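Local coordinates for antifreeze protein (Marinomonas primoryensis, PDB 5JUH), which forms the C-terminal RTX domain of a very large, calcium-binding adhesin, probably type I-secreted, that binds its Antarctic bacterium to diatoms and ice, at residues T87-E92 against I111-A116; F97-T102 against L121-L126. All coordinates share one frame; numbering follows the deposited sequence.

How the contacts relate
From the N terminus the four segments come in the order 87-92, 97-102, 111-116, 121-126, so the two contacts interleave. Contact 1 opens at 87-92 and closes at 111-116; contact 2 opens within that loop and closes after it, at 121-126. The paired residues lie 23 (Leu88, Ile111) and 24 (Phe97, Leu121) positions apart, consistent with a roll coil longer than the usual 18. Contact 1 joins neighbouring strands of one sheet and its calcium-binding turn, while contact 2 joins those of the facing sheet and a short helix. Their centres lie about 15 Å apart, and the sheets meet between them: Ile111 CG2 is 3.7 Å from Phe97 CZ, and Ile111 CD1 is 3.7 Å from Leu121 CD2.

Contact 1: T87-E92 against I111-A116; sequences TLTGLE and ITDFNA. With CA (calcium ion), chain H; CA (calcium ion), chain G; CA (calcium ion), chain I.
The carboxylate of Asp113 stands edge-on to the turn at Gly90 and Leu91, and its two faces meet different neighbours. Over one face lies the methyl of Thr89, whose CG2 is 3.8 Å from Asp113 CG. On the opposite side of the plane a calcium-bound water comes to 3.0 Å from Asp113 OD2. The edge itself takes two successive backbone amides, each oxygen using its syn lone pair. Gly90 N reaches Asp113 OD1 at 2.9 Å in a nearly straight bond (166°). Leu91 N meets Asp113 OD2 at 2.8 Å, but the angle at its hydrogen is a more bent 138°. Asp113 CG is tucked between its own backbone N and carbonyl carbon (chi1 68°), which turns the carboxylate toward these amides and ties the turn down at two points.

That turn carries calcium in the manner of an RTX parallel beta-roll. The carbonyls of Gly90 and Glu92 bind one ion together with Gly71, Gly73, Asp75 and Asp95, and the carbonyl of Leu91 binds a second. The parallel register is explicit in the preceding rung, where Leu88 pairs with Ile111 and Thr112 N donates to Leu88 O at 2.9 Å. On the face of Leu88 and Ile111, which packs on Phe97, Leu88 CD1 and Ile111 CG1 approach to 4.2 Å.

Thr112, just past its strand, meets both Thr87 and Thr89, whose side chains leave the strand on the side away from Leu88. Thr89 OG1 and Thr112 OG1 share a hydrogen bond of 2.8 Å in which either hydroxyl could donate, while the methyls Thr87 CG2 and Thr112 CG2 are pressed to 3.4 Å, tighter than ordinary carbon contact, with the two side chains crossing at about a right angle.

Contact 2: F97-T102 against L121-L126; sequences FILNDT and LDLTDL. With CA (calcium ion), chain C.
Adjacent parallel strands of the second sheet pair here, Phe97 with Leu121 and Ile98 with Asp122, before the chain leaves one strand for a short helix. Asp122 N donates to Phe97 O at 2.9 Å, and Leu99 N returns a bond to Asp122 O at 3.2 Å and 172°. On the face of Phe97 and Leu121, Phe97 CB touches Leu121 CD2. Leu99 runs alongside Leu123, and Leu99 CD1 is 3.9 Å from Leu123 CD2. On the other face Ile98 CG1 packs on Asp122 CB.

Asp122 OD1 accepts from Thr124 N, an Asx turn that leads into the helix, and also from Thr124 OG1. Further on, Asp101 N meets Asp125 OD2 at 2.8 Å through the anti lone pair. Leu126 lies across Leu99 and Asp101: its CD1 is 3.4 Å from Leu99 O, and its CG lies 3.9 Å from Asp101 CB. With its CG anti to the backbone N (chi1 -170°), Asp101 presents OD1 at 2.3 Å to a mostly hydrated calcium ion at the end of 97-102, which Thr102 O and five waters also bind. The parallel pairing of strands from successive coils is typical of the RTX beta-roll.

Contact 1: T87-E92 against I111-A116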
loop_
_atom_site.group_PDB
_atom_site.type_symbol
_atom_site.label_atom_id
_atom_site.label_comp_id
_atom_site.label_asym_id
_atom_site.label_seq_id
_atom_site.Cartn_x
_atom_site.Cartn_y
_atom_site.Cartn_z
ATOM N N THR A 87 14.734 2.402 -1.027
ATOM C CA THR A 87 14.096 3.344 -0.079
ATOM C C THR A 87 13.305 4.335 -0.944
ATOM O O THR A 87 13.857 5.001 -1.776
ATOM C CB THR A 87 15.241 4.017 0.746
ATOM O OG1 THR A 87 15.912 2.952 1.400
ATOM C CG2 THR A 87 14.710 4.942 1.690
ATOM N N LEU A 88 12.046 4.445 -0.681
ATOM C CA LEU A 88 11.106 5.215 -1.486
ATOM C C LEU A 88 10.607 6.348 -0.599
ATOM O O LEU A 88 10.157 6.091 0.527
ATOM C CB LEU A 88 9.850 4.382 -1.935
ATOM C CG LEU A 88 10.224 3.037 -2.647
ATOM C CD1 LEU A 88 8.861 2.367 -3.000
ATOM C CD2 LEU A 88 10.968 3.305 -3.896
ATOM N N THR A 89 10.645 7.564 -1.084
ATOM C CA THR A 89 10.134 8.722 -0.355
ATOM C C THR A 89 9.261 9.591 -1.290
ATOM O O THR A 89 9.753 10.048 -2.329
ATOM C CB THR A 89 11.347 9.590 0.156
ATOM O OG1 THR A 89 12.176 8.745 0.982
ATOM C CG2 THR A 89 10.912 10.766 0.951
ATOM N N GLY A 90 8.017 9.862 -0.906
ATOM C CA GLY A 90 7.134 10.579 -1.814
ATOM C C GLY A 90 7.212 12.112 -1.721
ATOM O O GLY A 90 6.911 12.810 -2.681
ATOM N N LEU A 91 7.595 12.584 -0.534
ATOM C CA LEU A 91 7.555 13.998 -0.239
ATOM C C LEU A 91 6.096 14.479 -0.296
ATOM O O LEU A 91 5.163 13.685 -0.110
ATOM C CB LEU A 91 8.601 14.799 -0.998
ATOM C CG LEU A 91 10.056 14.385 -0.748
ATOM C CD1 LEU A 91 11.003 15.290 -1.543
ATOM C CD2 LEU A 91 10.434 14.348 0.721
ATOM N N GLU A 92 5.902 15.804 -0.480
ATOM C CA GLU A 92 4.610 16.312 -0.516
ATOM C C GLU A 92 3.813 15.786 -1.706
ATOM O O GLU A 92 4.322 15.135 -2.585
ATOM C CB GLU A 92 4.611 17.845 -0.380
ATOM C CG GLU A 92 4.431 18.306 1.091
ATOM C CD GLU A 92 3.003 17.867 1.633
ATOM O OE1 GLU A 92 1.973 17.404 0.887
ATOM O OE2 GLU A 92 2.874 17.864 2.810
ATOM N N ILE A 111 9.268 2.367 2.620
ATOM C CA ILE A 111 8.585 3.612 2.282
ATOM C C ILE A 111 8.803 4.516 3.476
ATOM O O ILE A 111 8.271 4.214 4.551
ATOM C CB ILE A 111 7.093 3.420 1.965
ATOM C CG1 ILE A 111 6.936 2.488 0.726
ATOM C CG2 ILE A 111 6.478 4.799 1.741
ATOM C CD1 ILE A 111 5.529 2.037 0.575
ATOM N N THR A 112 9.545 5.576 3.306
ATOM C CA THR A 112 9.965 6.367 4.469
ATOM C C THR A 112 8.852 7.266 5.029
ATOM O O THR A 112 8.877 7.419 6.274
ATOM C CB THR A 112 11.144 7.240 4.228
ATOM O OG1 THR A 112 10.802 8.272 3.337
ATOM C CG2 THR A 112 12.376 6.497 3.653
ATOM N N ASP A 113 7.863 7.677 4.209
ATOM C CA ASP A 113 7.031 8.775 4.613
ATOM C C ASP A 113 5.594 8.544 4.114
ATOM O O ASP A 113 4.955 9.508 3.587
ATOM C CB ASP A 113 7.583 10.102 4.057
ATOM C CG ASP A 113 7.462 10.163 2.484
ATOM O OD1 ASP A 113 7.517 9.077 1.789
ATOM O OD2 ASP A 113 7.358 11.323 2.006
ATOM N N PHE A 114 5.046 7.331 4.312
ATOM C CA PHE A 114 3.700 7.097 3.804
ATOM C C PHE A 114 2.725 7.926 4.668
ATOM O O PHE A 114 2.626 7.661 5.858
ATOM C CB PHE A 114 3.347 5.626 3.906
ATOM C CG PHE A 114 1.995 5.273 3.308
ATOM C CD1 PHE A 114 1.904 5.193 1.953
ATOM C CD2 PHE A 114 0.861 5.070 4.070
ATOM C CE1 PHE A 114 0.744 4.915 1.347
ATOM C CE2 PHE A 114 -0.389 4.743 3.475
ATOM C CZ PHE A 114 -0.402 4.705 2.119
ATOM N N ASN A 115 1.926 8.740 4.004
ATOM C CA ASN A 115 0.898 9.544 4.669
ATOM C C ASN A 115 -0.422 8.986 4.198
ATOM O O ASN A 115 -0.866 9.248 3.079
ATOM C CB ASN A 115 1.070 11.000 4.311
ATOM C CG ASN A 115 0.033 11.883 4.930
ATOM O OD1 ASN A 115 -0.928 11.427 5.546
ATOM N ND2 ASN A 115 0.146 13.162 4.711
ATOM N N ALA A 116 -1.174 8.372 5.106
ATOM C CA ALA A 116 -2.384 7.638 4.742
ATOM C C ALA A 116 -3.492 8.608 4.250
ATOM O O ALA A 116 -4.463 8.132 3.605
ATOM C CB ALA A 116 -2.963 6.775 5.876
HETATM CA CA CA H . 5.318 13.779 -4.089
HETATM CA CA CA G . 3.343 12.258 -0.345
HETATM CA CA CA I . 0.575 16.838 2.676
HETATM O O HOH W 1 4.783 10.685 0.712
HETATM O O HOH W 2 2.563 13.156 1.715
HETATM O O HOH W 3 0.812 16.409 4.978
#

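Contact 2: F97-T102 against L121-L126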
loop_
_atom_site.group_PDB
_atom_site.type_symbol
_atom_site.label_atom_id
_atom_site.label_comp_id
_atom_site.label_asym_id
_atom_site.label_seq_id
_atom_site.Cartn_x
_atom_site.Cartn_y
_atom_site.Cartn_z
ATOM N N PHE A 97 2.890 4.527 -4.290
ATOM C CA PHE A 97 4.021 3.642 -4.193
ATOM C C PHE A 97 3.639 2.302 -4.740
ATOM O O PHE A 97 2.733 1.643 -4.241
ATOM C CB PHE A 97 4.503 3.478 -2.701
ATOM C CG PHE A 97 4.850 4.810 -2.063
ATOM C CD1 PHE A 97 6.128 5.300 -2.102
ATOM C CD2 PHE A 97 3.910 5.571 -1.347
ATOM C CE1 PHE A 97 6.477 6.505 -1.528
ATOM C CE2 PHE A 97 4.239 6.781 -0.784
ATOM C CZ PHE A 97 5.513 7.216 -0.829
ATOM N N ILE A 98 4.283 1.931 -5.854
ATOM C CA ILE A 98 4.046 0.596 -6.425
ATOM C C ILE A 98 4.941 -0.429 -5.834
ATOM O O ILE A 98 6.139 -0.198 -5.790
ATOM C CB ILE A 98 4.249 0.645 -7.990
ATOM C CG1 ILE A 98 3.347 1.702 -8.646
ATOM C CG2 ILE A 98 3.965 -0.725 -8.577
ATOM C CD1 ILE A 98 3.607 1.887 -10.154
ATOM N N LEU A 99 4.396 -1.501 -5.313
ATOM C CA LEU A 99 5.193 -2.479 -4.604
ATOM C C LEU A 99 5.156 -3.822 -5.367
ATOM O O LEU A 99 4.158 -4.268 -5.847
ATOM C CB LEU A 99 4.622 -2.703 -3.169
ATOM C CG LEU A 99 4.848 -1.404 -2.352
ATOM C CD1 LEU A 99 4.148 -1.652 -1.031
ATOM C CD2 LEU A 99 6.299 -1.170 -2.042
ATOM N N ASN A 100 6.297 -4.437 -5.371
ATOM C CA ASN A 100 6.551 -5.765 -5.931
ATOM C C ASN A 100 6.413 -6.811 -4.878
ATOM O O ASN A 100 6.848 -6.664 -3.722
ATOM C CB ASN A 100 7.927 -5.769 -6.634
ATOM C CG ASN A 100 9.064 -5.477 -5.707
ATOM O OD1 ASN A 100 10.102 -6.302 -5.633
ATOM N ND2 ASN A 100 8.963 -4.368 -5.004
ATOM N N ASP A 101 5.959 -7.969 -5.298
ATOM C CA ASP A 101 5.891 -9.112 -4.395
ATOM C C ASP A 101 7.241 -9.865 -4.488
ATOM O O ASP A 101 7.598 -10.363 -5.472
ATOM C CB ASP A 101 4.800 -10.015 -4.970
ATOM C CG ASP A 101 4.412 -11.114 -4.088
ATOM O OD1 ASP A 101 4.949 -11.258 -2.960
ATOM O OD2 ASP A 101 3.560 -12.020 -4.585
ATOM N N THR A 102 7.895 -10.055 -3.426
ATOM C CA THR A 102 9.138 -10.819 -3.317
ATOM C C THR A 102 8.807 -12.123 -2.590
ATOM O O THR A 102 7.842 -12.203 -1.907
ATOM C CB THR A 102 10.275 -10.083 -2.557
ATOM O OG1 THR A 102 9.823 -9.909 -1.210
ATOM C CG2 THR A 102 10.641 -8.758 -3.193
ATOM N N LEU A 121 -0.992 2.914 -2.007
ATOM C CA LEU A 121 -0.167 1.781 -2.326
ATOM C C LEU A 121 -0.791 0.975 -3.470
ATOM O O LEU A 121 -1.940 0.576 -3.405
ATOM C CB LEU A 121 -0.114 0.852 -1.135
ATOM C CG LEU A 121 0.375 1.442 0.209
ATOM C CD1 LEU A 121 0.305 0.417 1.311
ATOM C CD2 LEU A 121 1.833 1.896 0.054
ATOM N N ASP A 122 -0.013 0.753 -4.516
ATOM C CA ASP A 122 -0.448 -0.143 -5.600
ATOM C C ASP A 122 0.008 -1.560 -5.244
ATOM O O ASP A 122 1.216 -1.836 -5.322
ATOM C CB ASP A 122 0.051 0.353 -6.961
ATOM C CG ASP A 122 -0.458 -0.514 -8.127
ATOM O OD1 ASP A 122 -0.770 -1.700 -7.880
ATOM O OD2 ASP A 122 -0.578 0.039 -9.248
ATOM N N LEU A 123 -0.951 -2.367 -4.883
ATOM C CA LEU A 123 -0.629 -3.693 -4.422
ATOM C C LEU A 123 -0.990 -4.789 -5.415
ATOM O O LEU A 123 -1.037 -5.876 -5.045
ATOM C CB LEU A 123 -1.416 -4.007 -3.087
ATOM C CG LEU A 123 -1.014 -3.012 -1.963
ATOM C CD1 LEU A 123 -1.770 -3.439 -0.700
ATOM C CD2 LEU A 123 0.507 -3.019 -1.665
ATOM N N THR A 124 -1.260 -4.383 -6.629
ATOM C CA THR A 124 -1.653 -5.378 -7.668
ATOM C C THR A 124 -0.733 -6.575 -7.761
ATOM O O THR A 124 -1.193 -7.648 -7.805
ATOM C CB THR A 124 -1.733 -4.685 -9.048
ATOM O OG1 THR A 124 -2.610 -3.564 -8.993
ATOM C CG2 THR A 124 -2.258 -5.667 -10.117
ATOM N N ASP A 125 0.565 -6.306 -7.704
ATOM C CA ASP A 125 1.495 -7.438 -7.833
ATOM C C ASP A 125 1.475 -8.415 -6.666
ATOM O O ASP A 125 1.744 -9.549 -6.814
ATOM C CB ASP A 125 2.930 -6.883 -7.995
ATOM C CG ASP A 125 3.913 -7.941 -8.507
ATOM O OD1 ASP A 125 3.655 -8.465 -9.539
ATOM O OD2 ASP A 125 4.851 -8.150 -7.843
ATOM N N LEU A 126 1.093 -7.966 -5.509
ATOM C CA LEU A 126 0.974 -8.847 -4.367
ATOM C C LEU A 126 -0.313 -9.643 -4.333
ATOM O O LEU A 126 -0.403 -10.598 -3.645
ATOM C CB LEU A 126 1.053 -7.968 -3.061
ATOM C CG LEU A 126 2.525 -7.549 -2.990
ATOM C CD1 LEU A 126 2.902 -6.190 -3.354
ATOM C CD2 LEU A 126 3.106 -8.021 -1.740
HETATM CA CA CA C . 5.753 -12.303 -1.043
HETATM O O HOH W 4 1.907 -3.738 -7.335
HETATM O O HOH W 5 0.735 -12.212 -6.094
HETATM O O HOH W 6 6.952 -10.554 -0.011
HETATM O O HOH W 7 4.767 -10.427 0.097
HETATM O O HOH W 8 5.630 -14.327 -2.335
HETATM O O HOH W 9 3.885 -13.195 -0.133
HETATM O O HOH W 10 6.639 -13.582 0.506
#